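PDB 5YL7: pseudoalteromonas arctica PAMC 21717 from Pseudoalteromonas arctica, which cleaves peptide bonds as a cold-active, calcium-binding serine protease of the subtilase family, and has been studied as a laundry detergent enzyme. Local coordinates for residues P3-F8 with G117-A122; D82-N87 with L133-G138; I147-G152 with P159-P164; V218-S223 with S238-A243. One frame throughout, in Å; residues are numbered along the deposited sequence.

Interaction 1 (P3-F8 with G117-A122); sequences PNDPRF and GVAGVA. With CA (calcium ion), chain C.
Gly-117 meets the 3-8 loop through its carbonyl oxygen, which accepts a hydrogen bond from the backbone N of Arg-7 at 2.9 Å; the N-H points at the oxygen at 156°. The same oxygen lies against Asp-5 CB and close to CB and CG of Arg-7. Pro-6 lays CG and CD beside the glycine backbone, and the positive phi of Gly-117 (62°) by itself favours a residue without a side chain. Val-118 follows with two tasks. Its CG1 rests on Arg-7 CB at 3.9 Å, while the arginine chain bends away and its NE forms a salt bridge with Asp-10. Val-118 O binds a calcium ion at 2.4 Å, and Asp-5 OD2 binds the same ion at 2.4 Å. These two oxygens, Asp-5 OD2 and Val-118 O, are therefore 3.0 Å apart without a hydrogen bond, held together by the metal. Asp-49, Val-111, Asn-114 and Glu-116 complete the site, probably the equivalent of the high-affinity calcium site of subtilases, in which a side chain near the N terminus joins a calcium-binding loop. With CG anti to its own carbonyl carbon (chi1 -53°), the Asp-5 carboxylate stands near Val-118 O; OD2 takes the ion and OD1 has its partner in Asn-113. Ala-119 then offers CB to Pro-3 CG at 4.0 Å and to Phe-8 CD1 at 4.2 Å, while the proline CD lies over one face of the phenylalanine ring.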
loop_
_atom_site.group_PDB
_atom_site.type_symbol
_atom_site.label_atom_id
_atom_site.label_comp_id
_atom_site.label_asym_id
_atom_site.label_seq_id
_atom_site.Cartn_x
_atom_site.Cartn_y
_atom_site.Cartn_z
ATOM N N PRO A 3 8.507 -9.342 -17.009
ATOM C CA PRO A 3 7.458 -8.924 -17.886
ATOM C C PRO A 3 7.860 -8.009 -19.005
ATOM O O PRO A 3 8.885 -7.429 -18.955
ATOM C CB PRO A 3 6.459 -8.325 -16.954
ATOM C CG PRO A 3 7.247 -7.794 -15.890
ATOM C CD PRO A 3 8.435 -8.738 -15.670
ATOM N N ASN A 4 6.930 -7.888 -19.934
ATOM C CA ASN A 4 7.190 -7.093 -21.095
ATOM C C ASN A 4 6.817 -5.617 -21.072
ATOM O O ASN A 4 7.039 -4.823 -21.943
ATOM C CB ASN A 4 6.505 -7.753 -22.329
ATOM C CG ASN A 4 5.059 -7.531 -22.375
ATOM O OD1 ASN A 4 4.434 -6.757 -21.634
ATOM N ND2 ASN A 4 4.435 -8.065 -23.449
ATOM N N ASP A 5 6.375 -5.179 -19.852
ATOM C CA ASP A 5 5.942 -3.812 -19.746
ATOM C C ASP A 5 7.097 -2.836 -19.999
ATOM O O ASP A 5 8.149 -3.018 -19.395
ATOM C CB ASP A 5 5.287 -3.609 -18.356
ATOM C CG ASP A 5 4.208 -4.619 -18.100
ATOM O OD1 ASP A 5 4.559 -5.768 -17.822
ATOM O OD2 ASP A 5 3.000 -4.341 -18.244
ATOM N N PRO A 6 6.879 -1.785 -20.798
ATOM C CA PRO A 6 8.012 -1.001 -21.243
ATOM C C PRO A 6 8.651 -0.188 -20.150
ATOM O O PRO A 6 9.809 0.200 -20.262
ATOM C CB PRO A 6 7.425 -0.109 -22.327
ATOM C CG PRO A 6 5.907 -0.142 -22.014
ATOM C CD PRO A 6 5.621 -1.490 -21.539
ATOM N N ARG A 7 7.933 0.152 -19.072
ATOM C CA ARG A 7 8.534 0.834 -17.944
ATOM C C ARG A 7 9.097 -0.081 -16.863
ATOM O O ARG A 7 9.592 0.433 -15.839
ATOM C CB ARG A 7 7.545 1.837 -17.339
ATOM C CG ARG A 7 7.048 2.863 -18.299
ATOM C CD ARG A 7 8.082 3.755 -18.814
ATOM N NE ARG A 7 8.636 4.628 -17.826
ATOM C CZ ARG A 7 8.160 5.763 -17.416
ATOM N NH1 ARG A 7 6.993 6.246 -17.817
ATOM N NH2 ARG A 7 8.849 6.466 -16.496
ATOM N N PHE A 8 9.051 -1.379 -16.996
ATOM C CA PHE A 8 9.615 -2.306 -16.003
ATOM C C PHE A 8 11.008 -1.976 -15.674
ATOM O O PHE A 8 11.394 -1.981 -14.500
ATOM C CB PHE A 8 9.483 -3.746 -16.462
ATOM C CG PHE A 8 10.067 -4.716 -15.493
ATOM C CD1 PHE A 8 9.442 -5.077 -14.311
ATOM C CD2 PHE A 8 11.321 -5.233 -15.766
ATOM C CE1 PHE A 8 10.089 -5.951 -13.454
ATOM C CE2 PHE A 8 11.931 -6.087 -14.927
ATOM C CZ PHE A 8 11.335 -6.450 -13.779
ATOM N N GLY A 117 2.972 0.558 -20.089
ATOM C CA GLY A 117 3.145 1.103 -18.717
ATOM C C GLY A 117 4.061 0.234 -17.909
ATOM O O GLY A 117 5.174 -0.172 -18.282
ATOM N N VAL A 118 3.615 -0.012 -16.666
ATOM C CA VAL A 118 4.323 -0.641 -15.572
ATOM C C VAL A 118 3.914 -2.047 -15.233
ATOM O O VAL A 118 2.897 -2.549 -15.846
ATOM C CB VAL A 118 4.218 0.282 -14.285
ATOM C CG1 VAL A 118 4.883 1.622 -14.494
ATOM C CG2 VAL A 118 2.774 0.458 -13.910
ATOM N N ALA A 119 4.597 -2.670 -14.268
ATOM C CA ALA A 119 4.182 -3.899 -13.693
ATOM C C ALA A 119 3.758 -3.719 -12.245
ATOM O O ALA A 119 4.039 -2.672 -11.638
ATOM C CB ALA A 119 5.309 -4.923 -13.812
ATOM N N GLY A 120 3.048 -4.712 -11.745
ATOM C CA GLY A 120 2.615 -4.750 -10.352
ATOM C C GLY A 120 3.277 -5.896 -9.654
ATOM O O GLY A 120 3.695 -6.905 -10.235
ATOM N N VAL A 121 3.397 -5.845 -8.303
ATOM C CA VAL A 121 4.050 -6.894 -7.536
ATOM C C VAL A 121 3.261 -8.166 -7.571
ATOM O O VAL A 121 3.839 -9.255 -7.739
ATOM C CB VAL A 121 4.251 -6.388 -6.088
ATOM C CG1 VAL A 121 4.771 -7.501 -5.207
ATOM C CG2 VAL A 121 5.209 -5.200 -6.075
ATOM N N ALA A 122 1.966 -8.087 -7.316
ATOM C CA ALA A 122 1.059 -9.236 -7.319
ATOM C C ALA A 122 0.094 -9.043 -8.459
ATOM O O ALA A 122 -1.101 -8.856 -8.280
ATOM C CB ALA A 122 0.359 -9.419 -5.999
HETATM CA CA CA C . 1.376 -2.746 -17.637
#

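Interaction 2 (D82-N87 with L133-G138)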
loop_
_atom_site.group_PDB
_atom_site.type_symbol
_atom_site.label_atom_id
_atom_site.label_comp_id
_atom_site.label_asym_id
_atom_site.label_seq_id
_atom_site.Cartn_x
_atom_site.Cartn_y
_atom_site.Cartn_z
ATOM N N ASP A 82 -7.944 14.978 -4.106
ATOM C CA ASP A 82 -7.778 15.491 -2.706
ATOM C C ASP A 82 -7.042 16.791 -2.627
ATOM O O ASP A 82 -6.611 17.214 -1.535
ATOM C CB ASP A 82 -7.214 14.393 -1.780
ATOM C CG ASP A 82 -5.837 14.042 -2.110
ATOM O OD1 ASP A 82 -5.210 14.677 -2.984
ATOM O OD2 ASP A 82 -5.247 13.092 -1.566
ATOM N N ALA A 83 -6.922 17.500 -3.735
ATOM C CA ALA A 83 -6.339 18.828 -3.738
ATOM C C ALA A 83 -7.040 19.716 -2.744
ATOM O O ALA A 83 -8.237 19.684 -2.582
ATOM C CB ALA A 83 -6.435 19.512 -5.124
ATOM N N VAL A 84 -6.196 20.565 -2.113
ATOM C CA VAL A 84 -6.701 21.550 -1.126
ATOM C C VAL A 84 -6.090 22.941 -1.440
ATOM O O VAL A 84 -4.956 23.075 -1.775
ATOM C CB VAL A 84 -6.433 21.088 0.331
ATOM C CG1 VAL A 84 -7.363 19.979 0.714
ATOM C CG2 VAL A 84 -5.016 20.779 0.546
ATOM N N ALA A 85 -6.907 23.909 -1.079
ATOM C CA ALA A 85 -6.444 25.339 -1.148
ATOM C C ALA A 85 -5.706 25.663 0.099
ATOM O O ALA A 85 -5.850 24.953 1.120
ATOM C CB ALA A 85 -7.652 26.176 -1.270
ATOM N N ALA A 86 -4.934 26.772 0.051
ATOM C CA ALA A 86 -4.241 27.230 1.257
ATOM C C ALA A 86 -5.210 27.432 2.437
ATOM O O ALA A 86 -6.348 27.863 2.239
ATOM C CB ALA A 86 -3.593 28.600 0.982
ATOM N N ASN A 87 -4.808 26.876 3.564
ATOM C CA ASN A 87 -5.631 26.965 4.806
ATOM C C ASN A 87 -6.948 26.252 4.824
ATOM O O ASN A 87 -7.662 26.240 5.823
ATOM C CB ASN A 87 -5.920 28.449 5.186
ATOM C CG ASN A 87 -4.688 29.246 5.286
ATOM O OD1 ASN A 87 -3.754 28.798 5.899
ATOM N ND2 ASN A 87 -4.621 30.367 4.565
ATOM N N LEU A 133 -9.601 8.179 2.633
ATOM C CA LEU A 133 -8.870 9.470 2.688
ATOM C C LEU A 133 -9.369 10.394 1.592
ATOM O O LEU A 133 -9.518 9.977 0.432
ATOM C CB LEU A 133 -7.387 9.295 2.487
ATOM C CG LEU A 133 -6.661 8.253 3.355
ATOM C CD1 LEU A 133 -5.197 8.181 2.963
ATOM C CD2 LEU A 133 -6.774 8.611 4.825
ATOM N N GLY A 134 -9.651 11.632 1.962
ATOM C CA GLY A 134 -10.021 12.694 1.041
ATOM C C GLY A 134 -9.323 13.959 1.311
ATOM O O GLY A 134 -8.141 14.004 1.692
ATOM N N LYS A 135 -10.035 15.079 1.088
ATOM C CA LYS A 135 -9.371 16.382 1.327
ATOM C C LYS A 135 -9.013 16.555 2.799
ATOM O O LYS A 135 -9.935 16.380 3.645
ATOM C CB LYS A 135 -10.310 17.503 0.933
ATOM C CG LYS A 135 -10.528 17.603 -0.581
ATOM C CD LYS A 135 -11.640 18.567 -0.942
ATOM C CE LYS A 135 -11.229 19.966 -0.697
ATOM N NZ LYS A 135 -12.300 20.958 -1.148
ATOM N N CYS A 136 -7.771 16.806 3.062
ATOM C CA CYS A 136 -7.244 17.019 4.451
ATOM C C CYS A 136 -7.031 15.697 5.146
ATOM O O CYS A 136 -6.548 15.728 6.336
ATOM C CB CYS A 136 -8.134 17.920 5.328
ATOM S SG CYS A 136 -8.443 19.508 4.553
ATOM N N GLY A 137 -7.171 14.532 4.521
ATOM C CA GLY A 137 -6.870 13.259 5.151
ATOM C C GLY A 137 -8.118 12.482 5.382
ATOM O O GLY A 137 -9.059 12.471 4.626
ATOM N N GLY A 138 -8.125 11.656 6.481
ATOM C CA GLY A 138 -9.219 10.801 6.846
ATOM C C GLY A 138 -9.467 10.683 8.339
ATOM O O GLY A 138 -8.579 10.997 9.097
HETATM O O HOH W 1 -5.972 12.412 1.047
HETATM O O HOH W 2 -5.693 16.699 1.033
#
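This is a surface contact of two loops, joined by packing and water without a direct hydrogen bond: residues 82-87 come before helix 100-109; the other loop, 133-138, follows strand 126-131 of the central sheet. Gly-138 hydrogen-bonds a bound peptide, consistent with the substrate-binding edge segment of subtilisins. The second loop makes a type II turn from Gly-134 to Gly-137. The Val-84 and Lys-135 side chains run alongside each other, pointing opposite ways, Lys-135 CB lying 3.9 Å from Val-84 CG1. The lysine bends at chi3 (71°), and its CE passes 3.5 Å from the carbonyl O of Ala-83 before NZ reaches a salt bridge with Glu-88. An alanine here would probably leave Glu-88 without that positive mate and open a gap beside the Ala-83 carbonyl. Val-84 CG1 also touches Cys-136 SG at 4.0 Å. Two waters bridge the loops. One donates to Asp-82 OD2 and Gly-134 O, each at 2.8 Å; OD2 is also hydrogen-bonded to Ser-98. The other donates to Asp-82 O and accepts from Cys-136 N at 2.9 Å. Water thus carries the polar links, while the disulfide to Cys-89 and the bond to Glu-88 supply direct ties beside it.

Interaction 3 (I147-G152 with P159-P164); sequences IIWASG and PANSNP
Trp-149 and Asn-161 are stacked, the indole and amide planes only 5° apart while the two side chains cross at about a right angle. Asn-161 CB sits over one face of the indole, 3.7 Å from the centroid of the five-membered ring, a CH-pi contact, while Asn-161 CG lies 3.5 Å from Trp-149 CH2. Both residues hold CG anti to the backbone N (chi1 -176° for Trp-149), and the indole meets the asparagine with one face. At the ring edge, Trp-149 NE1 donates to Pro-159 O at 2.8 Å, nearly along the C=O axis and in the indole plane. Asn-161 ND2 donates to Trp-149 O at 2.9 Å, coming from above the carbonyl plane, and Gly-152 N reaches that oxygen from the opposite face. Gly-152 closes the last turn of helix 140-150 in a Schellman motif, so the asparagine shares a carbonyl of that turn and ties it to the loop leading into strand 167-170. An alanine in place of Trp-149 would probably leave the Pro-159 carbonyl without this donor and open a gap beneath the asparagine amide. Asn-161 OD1 also accepts from Asn-163 N at 2.9 Å in an Asx turn. A water accepting from Asn-161 ND2 donates to the carbonyls of Ala-150 and Asn-163. Pro-164 CB packs on Gly-152 CA at 3.9 Å, where a side chain on the glycine would be tight.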
loop_
_atom_site.group_PDB
_atom_site.type_symbol
_atom_site.label_atom_id
_atom_site.label_comp_id
_atom_site.label_asym_id
_atom_site.label_seq_id
_atom_site.Cartn_x
_atom_site.Cartn_y
_atom_site.Cartn_z
ATOM N N ILE A 147 -11.275 -1.019 7.449
ATOM C CA ILE A 147 -10.538 -2.262 7.806
ATOM C C ILE A 147 -11.529 -3.399 8.036
ATOM O O ILE A 147 -11.379 -4.487 7.470
ATOM C CB ILE A 147 -9.726 -2.047 9.083
ATOM C CG1 ILE A 147 -8.586 -0.984 8.854
ATOM C CG2 ILE A 147 -9.210 -3.329 9.645
ATOM C CD1 ILE A 147 -7.929 -0.485 10.126
ATOM N N ILE A 148 -12.557 -3.101 8.812
ATOM C CA ILE A 148 -13.583 -4.156 9.093
ATOM C C ILE A 148 -14.219 -4.671 7.801
ATOM O O ILE A 148 -14.225 -5.882 7.529
ATOM C CB ILE A 148 -14.646 -3.580 10.052
ATOM C CG1 ILE A 148 -14.031 -3.290 11.412
ATOM C CG2 ILE A 148 -15.839 -4.578 10.169
ATOM C CD1 ILE A 148 -14.871 -2.365 12.233
ATOM N N TRP A 149 -14.720 -3.711 7.007
ATOM C CA TRP A 149 -15.436 -4.120 5.777
ATOM C C TRP A 149 -14.526 -4.866 4.806
ATOM O O TRP A 149 -14.913 -5.803 4.127
ATOM C CB TRP A 149 -16.084 -2.861 5.148
ATOM C CG TRP A 149 -16.917 -3.149 3.931
ATOM C CD1 TRP A 149 -18.257 -3.553 3.919
ATOM C CD2 TRP A 149 -16.510 -3.114 2.563
ATOM N NE1 TRP A 149 -18.637 -3.703 2.623
ATOM C CE2 TRP A 149 -17.613 -3.496 1.762
ATOM C CE3 TRP A 149 -15.311 -2.829 1.922
ATOM C CZ2 TRP A 149 -17.554 -3.519 0.390
ATOM C CZ3 TRP A 149 -15.283 -2.921 0.548
ATOM C CH2 TRP A 149 -16.393 -3.274 -0.197
ATOM N N ALA A 150 -13.289 -4.359 4.658
ATOM C CA ALA A 150 -12.340 -4.925 3.727
ATOM C C ALA A 150 -12.108 -6.384 4.019
ATOM O O ALA A 150 -11.896 -7.199 3.110
ATOM C CB ALA A 150 -11.022 -4.244 3.820
ATOM N N SER A 151 -12.138 -6.749 5.321
ATOM C CA SER A 151 -11.928 -8.119 5.757
ATOM C C SER A 151 -13.152 -9.019 5.611
ATOM O O SER A 151 -13.019 -10.230 5.942
ATOM C CB SER A 151 -11.431 -8.136 7.176
ATOM O OG SER A 151 -12.451 -7.958 8.142
ATOM N N GLY A 152 -14.292 -8.448 5.275
ATOM C CA GLY A 152 -15.542 -9.220 5.203
ATOM C C GLY A 152 -16.311 -9.083 6.443
ATOM O O GLY A 152 -17.326 -9.857 6.646
ATOM N N PRO A 159 -23.631 -2.508 2.519
ATOM C CA PRO A 159 -23.844 -3.834 2.023
ATOM C C PRO A 159 -22.648 -4.830 2.280
ATOM O O PRO A 159 -21.339 -4.371 2.291
ATOM C CB PRO A 159 -24.128 -3.624 0.523
ATOM C CG PRO A 159 -24.324 -2.169 0.335
ATOM C CD PRO A 159 -23.766 -1.450 1.518
ATOM N N ALA A 160 -22.878 -6.089 2.435
ATOM C CA ALA A 160 -21.814 -7.002 2.674
ATOM C C ALA A 160 -20.774 -6.971 1.551
ATOM O O ALA A 160 -21.072 -6.817 0.392
ATOM C CB ALA A 160 -22.337 -8.420 2.791
ATOM N N ASN A 161 -19.502 -7.066 1.901
ATOM C CA ASN A 161 -18.423 -7.136 0.909
ATOM C C ASN A 161 -18.405 -8.494 0.194
ATOM O O ASN A 161 -18.143 -9.505 0.834
ATOM C CB ASN A 161 -17.118 -6.856 1.617
ATOM C CG ASN A 161 -15.974 -6.690 0.668
ATOM O OD1 ASN A 161 -16.044 -6.887 -0.554
ATOM N ND2 ASN A 161 -14.797 -6.388 1.256
ATOM N N SER A 162 -18.649 -8.495 -1.112
ATOM C CA SER A 162 -18.608 -9.702 -1.804
ATOM C C SER A 162 -17.227 -10.232 -2.159
ATOM O O SER A 162 -17.042 -11.363 -2.646
ATOM C CB SER A 162 -19.475 -9.783 -3.029
ATOM O OG SER A 162 -19.307 -8.817 -3.762
ATOM N N ASN A 163 -16.169 -9.414 -1.890
ATOM C CA ASN A 163 -14.824 -9.740 -2.163
ATOM C C ASN A 163 -13.946 -9.552 -0.948
ATOM O O ASN A 163 -13.040 -8.654 -0.975
ATOM C CB ASN A 163 -14.289 -8.934 -3.356
ATOM C CG ASN A 163 -15.116 -9.112 -4.638
ATOM O OD1 ASN A 163 -14.925 -10.200 -5.213
ATOM N ND2 ASN A 163 -15.864 -8.119 -5.008
ATOM N N PRO A 164 -14.165 -10.272 0.116
ATOM C CA PRO A 164 -13.327 -10.119 1.301
ATOM C C PRO A 164 -11.863 -10.294 0.942
ATOM O O PRO A 164 -11.470 -11.118 0.144
ATOM C CB PRO A 164 -13.790 -11.186 2.299
ATOM C CG PRO A 164 -14.581 -12.117 1.404
ATOM C CD PRO A 164 -15.110 -11.391 0.234
HETATM O O HOH W 3 -12.007 -6.390 0.366
HETATM O O HOH W 4 -18.103 -10.246 3.462
#

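Interaction 4 (V218-S223 with S238-A243); sequences VVNVAS and SNIDVA. With CA (calcium ion), chain F.
Val-218 and Asp-241 share a calcium ion: Val-218 O binds it at 2.3 Å, and Asp-241 grips it with both carboxylate oxygens, OD2 the shorter at 2.4 Å. Five waters and Glu-307 complete the shell. Val-219 sets CG1 against Val-242 CG2. The backbone N of Asn-220 donates to the anti lone pair of Asp-241 OD2 at 2.8 Å, so this oxygen serves metal and strand together, and Asn-220 O accepts from Asp-241 N. With CG anti to its backbone N (chi1 -164°), Asn-220 sends its amide to Asn-239: Asn-220 ND2 donates to Asn-239 OD1 at 3.0 Å, a bent bond (137°) from above the acceptor's carbonyl plane, the two amides 69° apart; OD1 also bonds Ser-207. Val-221 pairs with Val-242 in a parallel bridge, their CG2 atoms in contact on one face. On the other, Ala-222 CB meets Ile-240 CG2 at 3.7 Å, while Ala-222 N donates to Val-242 O at 3.0 Å. The pairing adds outermost strand 242-245 to 219-224, whose other side is bonded to strand 195-199. Helix 280-297 packs on Val-219 and Val-221; helix 303-312 brings Glu-307 to the ion and Lys-311 to Asp-241 OD1, by a hydrogen bond, and against Val-242.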
loop_
_atom_site.group_PDB
_atom_site.type_symbol
_atom_site.label_atom_id
_atom_site.label_comp_id
_atom_site.label_asym_id
_atom_site.label_seq_id
_atom_site.Cartn_x
_atom_site.Cartn_y
_atom_site.Cartn_z
ATOM N N VAL A 218 0.143 -6.264 13.247
ATOM C CA VAL A 218 0.305 -5.706 11.901
ATOM C C VAL A 218 1.685 -5.934 11.433
ATOM O O VAL A 218 2.620 -6.115 12.210
ATOM C CB VAL A 218 -0.054 -4.196 11.868
ATOM C CG1 VAL A 218 -1.451 -3.931 12.442
ATOM C CG2 VAL A 218 0.938 -3.324 12.566
ATOM N N VAL A 219 1.858 -5.841 10.118
ATOM C CA VAL A 219 3.202 -5.869 9.494
ATOM C C VAL A 219 3.560 -4.406 9.202
ATOM O O VAL A 219 3.019 -3.801 8.264
ATOM C CB VAL A 219 3.226 -6.687 8.211
ATOM C CG1 VAL A 219 4.595 -6.763 7.639
ATOM C CG2 VAL A 219 2.625 -8.091 8.434
ATOM N N ASN A 220 4.448 -3.837 10.013
ATOM C CA ASN A 220 4.825 -2.429 9.914
ATOM C C ASN A 220 6.102 -2.322 9.129
ATOM O O ASN A 220 7.094 -3.052 9.386
ATOM C CB ASN A 220 4.999 -1.807 11.310
ATOM C CG ASN A 220 4.993 -0.309 11.253
ATOM O OD1 ASN A 220 4.432 0.304 10.389
ATOM N ND2 ASN A 220 5.626 0.316 12.291
ATOM N N VAL A 221 6.075 -1.459 8.114
ATOM C CA VAL A 221 7.089 -1.480 7.028
ATOM C C VAL A 221 7.845 -0.155 6.985
ATOM O O VAL A 221 7.264 0.920 6.801
ATOM C CB VAL A 221 6.383 -1.705 5.697
ATOM C CG1 VAL A 221 7.402 -1.756 4.550
ATOM C CG2 VAL A 221 5.577 -2.995 5.725
ATOM N N ALA A 222 9.182 -0.302 7.110
ATOM C CA ALA A 222 10.135 0.828 6.886
ATOM C C ALA A 222 10.502 0.853 5.415
ATOM O O ALA A 222 10.379 -0.103 4.660
ATOM C CB ALA A 222 11.358 0.659 7.758
ATOM N N SER A 223 11.034 2.007 4.969
ATOM C CA SER A 223 11.398 2.227 3.600
ATOM C C SER A 223 12.892 2.261 3.356
ATOM O O SER A 223 13.592 2.988 4.139
ATOM C CB SER A 223 10.844 3.540 3.125
ATOM O OG SER A 223 11.314 3.839 1.808
ATOM N N SER A 238 11.706 -0.445 17.135
ATOM C CA SER A 238 11.504 -1.826 17.428
ATOM C C SER A 238 10.261 -2.464 16.809
ATOM O O SER A 238 10.309 -3.654 16.504
ATOM C CB SER A 238 11.402 -2.018 18.981
ATOM O OG SER A 238 12.504 -1.432 19.633
ATOM N N ASN A 239 9.232 -1.680 16.547
ATOM C CA ASN A 239 8.046 -2.234 15.989
ATOM C C ASN A 239 8.085 -2.329 14.463
ATOM O O ASN A 239 7.146 -2.846 13.857
ATOM C CB ASN A 239 6.784 -1.519 16.443
ATOM C CG ASN A 239 6.603 -0.164 15.893
ATOM O OD1 ASN A 239 7.184 0.168 14.818
ATOM N ND2 ASN A 239 5.777 0.679 16.463
ATOM N N ILE A 240 9.180 -1.984 13.816
ATOM C CA ILE A 240 9.301 -2.252 12.343
ATOM C C ILE A 240 9.505 -3.737 12.235
ATOM O O ILE A 240 10.378 -4.351 12.916
ATOM C CB ILE A 240 10.509 -1.535 11.756
ATOM C CG1 ILE A 240 10.367 0.029 11.904
ATOM C CG2 ILE A 240 10.631 -1.897 10.276
ATOM C CD1 ILE A 240 9.268 0.683 11.256
ATOM N N ASP A 241 8.715 -4.357 11.335
ATOM C CA ASP A 241 8.880 -5.771 11.080
ATOM C C ASP A 241 9.833 -6.065 9.994
ATOM O O ASP A 241 10.705 -6.982 10.063
ATOM C CB ASP A 241 7.508 -6.364 10.739
ATOM C CG ASP A 241 6.574 -6.283 11.917
ATOM O OD1 ASP A 241 6.941 -6.872 13.009
ATOM O OD2 ASP A 241 5.471 -5.697 11.873
ATOM N N VAL A 242 9.727 -5.341 8.863
ATOM C CA VAL A 242 10.529 -5.509 7.632
ATOM C C VAL A 242 10.690 -4.166 6.956
ATOM O O VAL A 242 9.977 -3.213 7.282
ATOM C CB VAL A 242 9.867 -6.496 6.639
ATOM C CG1 VAL A 242 9.674 -7.888 7.254
ATOM C CG2 VAL A 242 8.534 -5.953 6.142
ATOM N N ALA A 243 11.613 -4.115 5.995
ATOM C CA ALA A 243 11.736 -2.997 5.118
ATOM C C ALA A 243 11.458 -3.373 3.695
ATOM O O ALA A 243 11.630 -4.527 3.304
ATOM C CB ALA A 243 13.121 -2.395 5.227
HETATM CA CA CA F . 4.280 -6.662 13.733
HETATM O O HOH W 5 2.597 -5.403 15.153
HETATM O O HOH W 6 5.199 -4.577 14.638
HETATM O O HOH W 7 6.642 -5.845 15.138
HETATM O O HOH W 8 5.271 -7.713 15.627
HETATM O O HOH W 9 2.417 -8.191 14.494
#

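From the N terminus, interaction 1 comes first, closing a long loop by joining the extreme start of the chain to the segment between helix 100-109 and strand 126-131. Interaction 2 crosses it: 82-87 falls within that loop, while 133-138 lies past its end, linking the approach to helix 100-109 with the exit of strand 126-131. The other two follow in series as short closures. Interaction 3 folds the end of helix 140-150 against the lead-in to strand 167-170, and interaction 4 joins the last two strands at one edge of the parallel sheet. None touches another; their centres stand about 25 to 31 Å apart, and calcium serves interactions 1 and 4.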